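Local coordinates for DUF269-containing protein (Cyanothece sp. ATCC 51142, PDB 3NJ2) that is of unknown function but is associated with nitrogen fixation as a member of the DUF269 family, and forms a two-chain assembly, at residues 91-96 / 120-125; 112-117 / 134-139; 39-44 / 56-61. All blocks are in the same frame, centred on the assembly; numbering follows the deposited sequence.

Interaction 1: residues 91-96 / 120-125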
loop_
_atom_site.group_PDB
_atom_site.type_symbol
_atom_site.label_atom_id
_atom_site.label_comp_id
_atom_site.label_asym_id
_atom_site.label_seq_id
_atom_site.Cartn_x
_atom_site.Cartn_y
_atom_site.Cartn_z
ATOM N N CYS B 91 -11.400 1.276 6.887
ATOM C CA CYS B 91 -11.802 1.807 8.185
ATOM C C CYS B 91 -11.375 0.960 9.353
ATOM O O CYS B 91 -10.947 1.500 10.408
ATOM C CB CYS B 91 -13.311 2.035 8.253
ATOM S SG CYS B 91 -13.822 3.557 7.285
ATOM N N TYR B 92 -11.358 -0.363 9.163
ATOM C CA TYR B 92 -10.805 -1.311 10.133
ATOM C C TYR B 92 -9.365 -1.011 10.415
ATOM O O TYR B 92 -8.953 -0.818 11.614
ATOM C CB TYR B 92 -10.991 -2.744 9.582
ATOM C CG TYR B 92 -10.478 -3.845 10.452
ATOM C CD1 TYR B 92 -11.206 -4.281 11.595
ATOM C CD2 TYR B 92 -9.308 -4.504 10.132
ATOM C CE1 TYR B 92 -10.758 -5.353 12.400
ATOM C CE2 TYR B 92 -8.903 -5.574 10.883
ATOM C CZ TYR B 92 -9.629 -5.975 12.022
ATOM O OH TYR B 92 -9.150 -7.001 12.782
ATOM N N PHE B 93 -8.561 -0.862 9.367
ATOM C CA PHE B 93 -7.137 -0.572 9.593
ATOM C C PHE B 93 -6.880 0.829 10.119
ATOM O O PHE B 93 -5.914 1.021 10.858
ATOM C CB PHE B 93 -6.258 -1.039 8.414
ATOM C CG PHE B 93 -6.219 -2.560 8.331
ATOM C CD1 PHE B 93 -5.368 -3.245 9.197
ATOM C CD2 PHE B 93 -7.010 -3.292 7.375
ATOM C CE1 PHE B 93 -5.408 -4.573 9.171
ATOM C CE2 PHE B 93 -7.047 -4.674 7.387
ATOM C CZ PHE B 93 -6.222 -5.314 8.294
ATOM N N ARG B 94 -7.723 1.796 9.689
ATOM C CA ARG B 94 -7.598 3.167 10.269
ATOM C C ARG B 94 -7.968 3.172 11.728
ATOM O O ARG B 94 -7.402 4.023 12.518
ATOM C CB ARG B 94 -8.557 4.108 9.556
ATOM C CG ARG B 94 -8.000 4.513 8.121
ATOM C CD ARG B 94 -9.194 5.115 7.331
ATOM N NE ARG B 94 -8.699 5.631 6.056
ATOM C CZ ARG B 94 -9.461 5.876 4.983
ATOM N NH1 ARG B 94 -10.779 5.615 4.987
ATOM N NH2 ARG B 94 -8.878 6.309 3.882
ATOM N N ALA B 95 -8.888 2.326 12.124
ATOM C CA ALA B 95 -9.333 2.236 13.535
ATOM C C ALA B 95 -8.135 1.708 14.394
ATOM O O ALA B 95 -7.887 2.201 15.546
ATOM C CB ALA B 95 -10.547 1.368 13.609
ATOM N N ILE B 96 -7.418 0.727 13.809
ATOM C CA ILE B 96 -6.301 0.102 14.468
ATOM C C ILE B 96 -5.210 1.198 14.574
ATOM O O ILE B 96 -4.607 1.435 15.681
ATOM C CB ILE B 96 -5.836 -1.119 13.653
ATOM C CG1 ILE B 96 -6.814 -2.208 13.892
ATOM C CG2 ILE B 96 -4.313 -1.547 14.159
ATOM C CD1 ILE B 96 -6.685 -3.299 12.846
ATOM N N GLY B 120 -3.955 -8.850 -1.442
ATOM C CA GLY B 120 -2.983 -7.707 -1.368
ATOM C C GLY B 120 -2.554 -7.556 0.075
ATOM O O GLY B 120 -2.264 -8.563 0.796
ATOM N N TRP B 121 -2.492 -6.295 0.505
ATOM C CA TRP B 121 -1.894 -5.949 1.786
ATOM C C TRP B 121 -2.642 -4.831 2.511
ATOM O O TRP B 121 -3.138 -3.924 1.832
ATOM C CB TRP B 121 -0.527 -5.385 1.530
ATOM C CG TRP B 121 0.471 -6.391 1.083
ATOM C CD1 TRP B 121 0.922 -6.599 -0.223
ATOM C CD2 TRP B 121 1.170 -7.334 1.911
ATOM N NE1 TRP B 121 1.819 -7.644 -0.249
ATOM C CE2 TRP B 121 2.044 -8.065 1.029
ATOM C CE3 TRP B 121 1.227 -7.581 3.267
ATOM C CZ2 TRP B 121 2.884 -9.084 1.508
ATOM C CZ3 TRP B 121 2.044 -8.609 3.741
ATOM C CH2 TRP B 121 2.840 -9.362 2.824
ATOM N N ALA B 122 -2.669 -4.914 3.835
ATOM C CA ALA B 122 -3.035 -3.795 4.685
ATOM C C ALA B 122 -1.758 -3.386 5.404
ATOM O O ALA B 122 -1.166 -4.197 6.116
ATOM C CB ALA B 122 -4.111 -4.218 5.649
ATOM N N LEU B 123 -1.410 -2.100 5.264
ATOM C CA LEU B 123 -0.153 -1.591 5.788
ATOM C C LEU B 123 -0.447 -0.410 6.717
ATOM O O LEU B 123 -1.158 0.502 6.329
ATOM C CB LEU B 123 0.791 -1.105 4.695
ATOM C CG LEU B 123 0.960 -2.263 3.687
ATOM C CD1 LEU B 123 1.780 -1.709 2.533
ATOM C CD2 LEU B 123 1.616 -3.481 4.398
ATOM N N VAL B 124 0.107 -0.419 7.914
ATOM C CA VAL B 124 0.060 0.787 8.804
ATOM C C VAL B 124 1.471 1.097 9.163
ATOM O O VAL B 124 2.192 0.217 9.641
ATOM C CB VAL B 124 -0.788 0.516 9.977
ATOM C CG1 VAL B 124 -0.888 1.811 10.953
ATOM C CG2 VAL B 124 -2.256 -0.000 9.576
ATOM N N TRP B 125 1.890 2.335 8.948
ATOM C CA TRP B 125 3.265 2.696 9.315
ATOM C C TRP B 125 3.321 4.040 9.977
ATOM O O TRP B 125 2.477 4.868 9.709
ATOM C CB TRP B 125 4.255 2.668 8.170
ATOM C CG TRP B 125 4.155 3.717 7.178
ATOM C CD1 TRP B 125 5.004 4.810 7.017
ATOM C CD2 TRP B 125 3.093 3.882 6.196
ATOM N NE1 TRP B 125 4.535 5.624 5.990
ATOM C CE2 TRP B 125 3.419 5.056 5.438
ATOM C CE3 TRP B 125 1.967 3.119 5.804
ATOM C CZ2 TRP B 125 2.627 5.509 4.362
ATOM C CZ3 TRP B 125 1.156 3.611 4.750
ATOM C CH2 TRP B 125 1.504 4.802 4.044
#

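Interaction 2: residues 112-117 / 134-139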
loop_
_atom_site.group_PDB
_atom_site.type_symbol
_atom_site.label_atom_id
_atom_site.label_comp_id
_atom_site.label_asym_id
_atom_site.label_seq_id
_atom_site.Cartn_x
_atom_site.Cartn_y
_atom_site.Cartn_z
ATOM N N VAL B 112 -4.470 0.295 2.120
ATOM C CA VAL B 112 -5.054 -1.013 1.764
ATOM C C VAL B 112 -4.942 -1.185 0.237
ATOM O O VAL B 112 -5.518 -0.387 -0.551
ATOM C CB VAL B 112 -6.494 -1.220 2.305
ATOM C CG1 VAL B 112 -7.109 -2.505 1.741
ATOM C CG2 VAL B 112 -6.545 -1.144 3.858
ATOM N N ASP B 113 -4.097 -2.111 -0.186
ATOM C CA ASP B 113 -3.886 -2.290 -1.593
ATOM C C ASP B 113 -4.412 -3.694 -1.974
ATOM O O ASP B 113 -3.984 -4.709 -1.429
ATOM C CB ASP B 113 -2.420 -2.236 -1.895
ATOM C CG ASP B 113 -2.105 -2.317 -3.402
ATOM O OD1 ASP B 113 -2.741 -1.598 -4.223
ATOM O OD2 ASP B 113 -1.225 -3.035 -3.791
ATOM N N LEU B 114 -5.409 -3.697 -2.862
ATOM C CA LEU B 114 -5.986 -4.945 -3.354
ATOM C C LEU B 114 -6.029 -5.049 -4.844
ATOM O O LEU B 114 -6.332 -4.069 -5.548
ATOM C CB LEU B 114 -7.415 -5.156 -2.744
ATOM C CG LEU B 114 -7.462 -5.281 -1.190
ATOM C CD1 LEU B 114 -8.866 -5.003 -0.474
ATOM C CD2 LEU B 114 -6.958 -6.725 -0.746
ATOM N N ASN B 115 -5.781 -6.258 -5.370
ATOM C CA ASN B 115 -5.904 -6.505 -6.800
ATOM C C ASN B 115 -7.328 -6.964 -7.139
ATOM O O ASN B 115 -8.192 -7.097 -6.305
ATOM C CB ASN B 115 -4.778 -7.410 -7.333
ATOM C CG ASN B 115 -4.916 -8.863 -6.853
ATOM O OD1 ASN B 115 -5.903 -9.235 -6.233
ATOM N ND2 ASN B 115 -3.880 -9.672 -7.088
ATOM N N HIS B 116 -7.568 -7.186 -8.440
ATOM C CA HIS B 116 -8.871 -7.676 -8.835
ATOM C C HIS B 116 -9.282 -9.034 -8.161
ATOM O O HIS B 116 -10.471 -9.379 -8.038
ATOM C CB HIS B 116 -8.904 -7.793 -10.365
ATOM C CG HIS B 116 -8.253 -9.023 -10.899
ATOM N ND1 HIS B 116 -8.967 -10.157 -11.253
ATOM C CD2 HIS B 116 -6.950 -9.302 -11.153
ATOM C CE1 HIS B 116 -8.125 -11.074 -11.700
ATOM N NE2 HIS B 116 -6.894 -10.589 -11.628
ATOM N N GLU B 117 -8.299 -9.835 -7.722
ATOM C CA GLU B 117 -8.597 -11.117 -7.097
ATOM C C GLU B 117 -8.954 -11.015 -5.648
ATOM O O GLU B 117 -9.203 -12.026 -5.016
ATOM C CB GLU B 117 -7.380 -12.080 -7.205
ATOM C CG GLU B 117 -6.850 -12.147 -8.554
ATOM C CD GLU B 117 -5.425 -12.689 -8.676
ATOM O OE1 GLU B 117 -4.680 -12.813 -7.654
ATOM O OE2 GLU B 117 -5.053 -12.977 -9.855
ATOM N N ARG B 134 -0.177 -6.730 7.043
ATOM C CA ARG B 134 -1.102 -7.867 6.980
ATOM C C ARG B 134 -1.442 -8.278 5.540
ATOM O O ARG B 134 -1.957 -7.502 4.748
ATOM C CB ARG B 134 -2.380 -7.519 7.724
ATOM C CG ARG B 134 -3.256 -8.680 7.903
ATOM C CD ARG B 134 -4.052 -8.457 9.177
ATOM N NE ARG B 134 -4.999 -9.547 9.341
ATOM C CZ ARG B 134 -4.785 -10.619 10.098
ATOM N NH1 ARG B 134 -3.658 -10.763 10.801
ATOM N NH2 ARG B 134 -5.745 -11.535 10.179
ATOM N N SER B 135 -1.175 -9.546 5.214
ATOM C CA SER B 135 -1.589 -10.113 3.907
ATOM C C SER B 135 -3.098 -10.355 3.911
ATOM O O SER B 135 -3.602 -10.982 4.871
ATOM C CB SER B 135 -0.873 -11.444 3.792
ATOM O OG SER B 135 -1.181 -12.079 2.553
ATOM N N LEU B 136 -3.782 -9.783 2.907
ATOM C CA LEU B 136 -5.218 -9.851 2.676
ATOM C C LEU B 136 -5.525 -10.780 1.499
ATOM O O LEU B 136 -4.819 -10.778 0.480
ATOM C CB LEU B 136 -5.818 -8.480 2.316
ATOM C CG LEU B 136 -5.485 -7.410 3.336
ATOM C CD1 LEU B 136 -6.023 -6.054 2.828
ATOM C CD2 LEU B 136 -5.952 -7.825 4.737
ATOM N N ARG B 137 -6.488 -11.671 1.686
ATOM C CA ARG B 137 -6.856 -12.598 0.640
ATOM C C ARG B 137 -8.403 -12.649 0.658
ATOM O O ARG B 137 -9.026 -12.478 1.766
ATOM C CB ARG B 137 -6.171 -14.003 0.837
ATOM C CG ARG B 137 -6.661 -14.794 1.952
ATOM C CD ARG B 137 -5.967 -16.199 2.059
ATOM N NE ARG B 137 -6.647 -16.990 3.059
ATOM C CZ ARG B 137 -6.121 -17.970 3.792
ATOM N NH1 ARG B 137 -4.847 -18.338 3.676
ATOM N NH2 ARG B 137 -6.899 -18.588 4.668
ATOM N N ASP B 138 -9.012 -12.915 -0.522
ATOM C CA ASP B 138 -10.505 -13.092 -0.603
ATOM C C ASP B 138 -11.165 -11.868 0.016
ATOM O O ASP B 138 -12.131 -12.037 0.764
ATOM C CB ASP B 138 -10.947 -14.369 0.179
ATOM C CG ASP B 138 -10.217 -15.629 -0.352
ATOM O OD1 ASP B 138 -9.668 -15.554 -1.492
ATOM O OD2 ASP B 138 -10.165 -16.586 0.396
ATOM N N ALA B 139 -10.624 -10.659 -0.313
ATOM C CA ALA B 139 -11.034 -9.448 0.420
ATOM C C ALA B 139 -12.527 -9.161 0.255
ATOM O O ALA B 139 -13.169 -8.566 1.144
ATOM C CB ALA B 139 -10.255 -8.316 -0.047
#

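Interaction 3: residues 39-44 / 56-61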
loop_
_atom_site.group_PDB
_atom_site.type_symbol
_atom_site.label_atom_id
_atom_site.label_comp_id
_atom_site.label_asym_id
_atom_site.label_seq_id
_atom_site.Cartn_x
_atom_site.Cartn_y
_atom_site.Cartn_z
ATOM N N SER B 39 -13.409 3.083 18.240
ATOM C CA SER B 39 -12.541 3.588 17.219
ATOM C C SER B 39 -13.069 3.248 15.854
ATOM O O SER B 39 -13.096 4.072 15.010
ATOM C CB SER B 39 -11.148 2.972 17.349
ATOM O OG SER B 39 -10.243 3.725 16.562
ATOM N N LEU B 40 -13.543 2.012 15.696
ATOM C CA LEU B 40 -14.043 1.610 14.380
ATOM C C LEU B 40 -15.295 2.419 13.999
ATOM O O LEU B 40 -15.427 2.915 12.853
ATOM C CB LEU B 40 -14.354 0.117 14.388
ATOM C CG LEU B 40 -14.877 -0.507 13.123
ATOM C CD1 LEU B 40 -13.913 -0.220 11.912
ATOM C CD2 LEU B 40 -15.188 -1.982 13.291
ATOM N N VAL B 41 -16.208 2.561 14.964
ATOM C CA VAL B 41 -17.437 3.414 14.708
ATOM C C VAL B 41 -17.048 4.845 14.306
ATOM O O VAL B 41 -17.561 5.434 13.331
ATOM C CB VAL B 41 -18.455 3.479 15.921
ATOM C CG1 VAL B 41 -19.607 4.467 15.688
ATOM C CG2 VAL B 41 -18.985 2.123 16.225
ATOM N N GLN B 42 -16.112 5.402 15.032
ATOM C CA GLN B 42 -15.592 6.763 14.689
ATOM C C GLN B 42 -15.105 6.864 13.234
ATOM O O GLN B 42 -15.412 7.801 12.482
ATOM C CB GLN B 42 -14.519 7.175 15.645
ATOM C CG GLN B 42 -13.911 8.553 15.362
ATOM C CD GLN B 42 -12.678 8.835 16.259
ATOM O OE1 GLN B 42 -12.133 7.923 16.939
ATOM N NE2 GLN B 42 -12.207 10.080 16.224
ATOM N N GLN B 43 -14.318 5.872 12.792
ATOM C CA GLN B 43 -13.821 5.921 11.445
ATOM C C GLN B 43 -14.941 5.774 10.418
ATOM O O GLN B 43 -14.978 6.480 9.476
ATOM C CB GLN B 43 -12.698 4.844 11.221
ATOM C CG GLN B 43 -11.486 5.106 12.150
ATOM C CD GLN B 43 -10.663 6.338 11.706
ATOM O OE1 GLN B 43 -10.540 6.606 10.522
ATOM N NE2 GLN B 43 -10.114 7.051 12.651
ATOM N N ILE B 44 -15.861 4.859 10.635
ATOM C CA ILE B 44 -16.973 4.603 9.680
ATOM C C ILE B 44 -17.750 5.943 9.494
ATOM O O ILE B 44 -18.097 6.341 8.364
ATOM C CB ILE B 44 -17.936 3.431 10.107
ATOM C CG1 ILE B 44 -17.234 2.063 10.034
ATOM C CG2 ILE B 44 -19.124 3.402 9.142
ATOM C CD1 ILE B 44 -16.921 1.616 8.559
ATOM N N TRP B 56 -28.442 6.757 12.866
ATOM C CA TRP B 56 -28.457 5.362 13.335
ATOM C C TRP B 56 -27.468 5.098 14.470
ATOM O O TRP B 56 -26.486 5.822 14.580
ATOM C CB TRP B 56 -28.117 4.340 12.203
ATOM C CG TRP B 56 -29.023 4.523 10.949
ATOM C CD1 TRP B 56 -28.671 5.002 9.689
ATOM C CD2 TRP B 56 -30.424 4.245 10.881
ATOM N NE1 TRP B 56 -29.796 5.037 8.870
ATOM C CE2 TRP B 56 -30.849 4.545 9.584
ATOM C CE3 TRP B 56 -31.348 3.691 11.800
ATOM C CZ2 TRP B 56 -32.197 4.380 9.167
ATOM C CZ3 TRP B 56 -32.663 3.554 11.413
ATOM C CH2 TRP B 56 -33.056 3.839 10.075
ATOM N N THR B 57 -27.786 4.086 15.279
ATOM C CA THR B 57 -26.888 3.700 16.349
ATOM C C THR B 57 -25.546 3.204 15.916
ATOM O O THR B 57 -25.401 2.686 14.785
ATOM C CB THR B 57 -27.479 2.656 17.285
ATOM O OG1 THR B 57 -27.775 1.456 16.646
ATOM C CG2 THR B 57 -28.807 3.139 17.817
ATOM N N ASP B 58 -24.624 3.239 16.861
ATOM C CA ASP B 58 -23.318 2.598 16.616
ATOM C C ASP B 58 -23.448 1.153 16.198
ATOM O O ASP B 58 -22.668 0.735 15.381
ATOM C CB ASP B 58 -22.410 2.726 17.855
ATOM C CG ASP B 58 -22.066 4.168 18.220
ATOM O OD1 ASP B 58 -22.243 5.202 17.481
ATOM O OD2 ASP B 58 -21.454 4.262 19.344
ATOM N N GLU B 59 -24.353 0.401 16.795
ATOM C CA GLU B 59 -24.483 -1.033 16.548
ATOM C C GLU B 59 -24.844 -1.223 15.088
ATOM O O GLU B 59 -24.346 -2.152 14.373
ATOM C CB GLU B 59 -25.626 -1.567 17.463
ATOM C CG GLU B 59 -25.149 -1.635 18.906
ATOM C CD GLU B 59 -25.129 -0.295 19.725
ATOM O OE1 GLU B 59 -25.768 0.713 19.389
ATOM O OE2 GLU B 59 -24.467 -0.264 20.795
ATOM N N LEU B 60 -25.753 -0.403 14.587
ATOM C CA LEU B 60 -26.167 -0.557 13.201
ATOM C C LEU B 60 -25.031 -0.216 12.236
ATOM O O LEU B 60 -24.842 -0.868 11.140
ATOM C CB LEU B 60 -27.360 0.345 12.903
ATOM C CG LEU B 60 -28.120 0.007 11.652
ATOM C CD1 LEU B 60 -28.454 -1.511 11.438
ATOM C CD2 LEU B 60 -29.433 0.906 11.559
ATOM N N VAL B 61 -24.265 0.799 12.591
ATOM C CA VAL B 61 -23.157 1.279 11.782
ATOM C C VAL B 61 -22.075 0.211 11.564
ATOM O O VAL B 61 -21.580 0.083 10.394
ATOM C CB VAL B 61 -22.651 2.657 12.297
ATOM C CG1 VAL B 61 -21.302 3.016 11.636
ATOM C CG2 VAL B 61 -23.742 3.726 11.997
#

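Interaction 1: residues 91-96 / 120-125
Phe-93 meets Ala-122 and Val-124 where helix 83-104 lies over the middle strand, 120-126, of the antiparallel sheet. Just before it, Tyr-92 sets its CD2 over the rim of one face of the Phe-93 ring, while its own ring reaches Phe-142, Phe-144 and helix 147-167. The phenylalanine then carries the contact. Its CG stands anti to the carbonyl carbon (chi1 -69°), which places the ring so that its second face receives the Ala-122 methyl. That CB sits 3.4 Å from the centroid of the Phe-93 ring and 10° off the normal, a CH-pi contact centred on the face. The shaft of the side chain continues the contact: Phe-93 CB lies 4.3 Å from Val-124 CG2, and the same methyl is 4.0 Å from Phe-93 O. One turn on, Ile-96 also directs its CB toward the strand, but its side chain packs on Phe-36, Val-132 and Leu-157. A serine in place of Phe-93 would probably leave the Ala-122 methyl without its aromatic cover and open a gap between helix and sheet. No hydrogen bond joins the two segments, so dispersion and ring-face complementarity in a buried layer are what hold helix and strand together here.

Interaction 2: residues 112-117 / 134-139
Leu-114 reaches from the end of strand 109-114 to Leu-136 and Ala-139, spanning the place of the middle strand, 120-126, which hydrogen-bonds to both outer strands. From CB, which points at the opposite segment, the CG branch lies beside the backbone N (chi1 -62°), and the fork at CG sends two methyls forward. CD1 meets the Ala-139 methyl, with Leu-114 CD1 3.6 Å from Ala-139 CB. CD2 enters the notch between both partners: Leu-114 CD2 is 3.7 Å from Leu-136 CB and equally 3.7 Å from Ala-139 CB. It also touches the tip of the other leucine, at 3.8 Å from Leu-136 CD1. The two leucine side chains are roughly perpendicular, so the branch of one lies over the shaft of the other. Two residues back, Val-112 extends the patch, its CG1 3.9 Å from Leu-136 CD1. Ile-89 of helix 83-104 packs on Val-112 and Leu-114, and Ile-81, in the loop before that helix, packs on Leu-114 and Ala-139. Beyond the strand, Asn-115 OD1 accepts from Phe-119 N and, weakly, from Glu-117 N, bracing the turn into strand 120-126. Across the two segments themselves every contact is between aliphatic carbons, so hydrophobic burial draws the ends of the outer strands together on the helix-covered face of the sheet.

Interaction 3: residues 39-44 / 56-61
Val-41 and Ile-44 of helix 35-46 pack against Asp-58 and Val-61 on the short helix 58-62, a helix-to-helix contact, one half aliphatic and the other a valine against an aspartate, in the helical part of the chain, away from the sheet. Val-41 lies crosswise to the aspartate: its CG1, anti to the backbone N (chi1 174°), comes within 3.3 Å of Asp-58 OD1 and 3.5 Å of Asp-58 CG. The other branch, Val-41 CG2, rests 3.8 Å from Asp-58 CB, so the valine straddles the carboxylate and the carbon that bears it. The charged end finds its polar partners elsewhere. OD1 makes a salt bridge to Arg-45 and OD2 accepts from Gln-38, two grips that hold the carboxylate beside the valine; Arg-45 also bonds Trp-56 O. With Glu-32 close by, that pairing probably also eases the crowding of negative charge. One turn along each helix, the Ile-44 and Val-61 side chains run antiparallel alongside each other. Here Ile-44 CG2 is 3.3 Å from Val-61 CG1, closer than a usual carbon-carbon contact, and Ile-44 CB is 3.7 Å from that same methyl. Tyr-53 packs on both residues, while Cys-91 of helix 83-104 touches Ile-44. Thr-57 occupies the N-cap of the short helix, its OG1 accepting from Leu-60 N in a weak bond of 3.4 Å. Two neighbouring helices thus meet through side chains spaced i and i+3, Val-41 and Ile-44 on one, Asp-58 and Val-61 on the other, as in ordinary helix-helix packing, with an N-capped first turn pressed on the side of a longer helix.

Helix 83-104 lies between the sheet and helix 35-46. Its 91-96 part faces the sheet in interaction 1 and meets helix 35-46 of interaction 3, where Ser-39 OG lies 3.0 Å from Ala-95 O in a probable hydrogen bond; the centres of these two contacts are about 17 Å apart. Interactions 1 and 2 share the sheet, with centres about 12 Å apart, and Ala-122 N reaches Arg-134 O at 2.8 Å. Both also touch the second subunit. Interactions 2 and 3 do not meet: their nearest atoms are about 11 Å apart, on opposite sides of the chain's centre. Together they trace a layered order of sheet, central helix and outer helices.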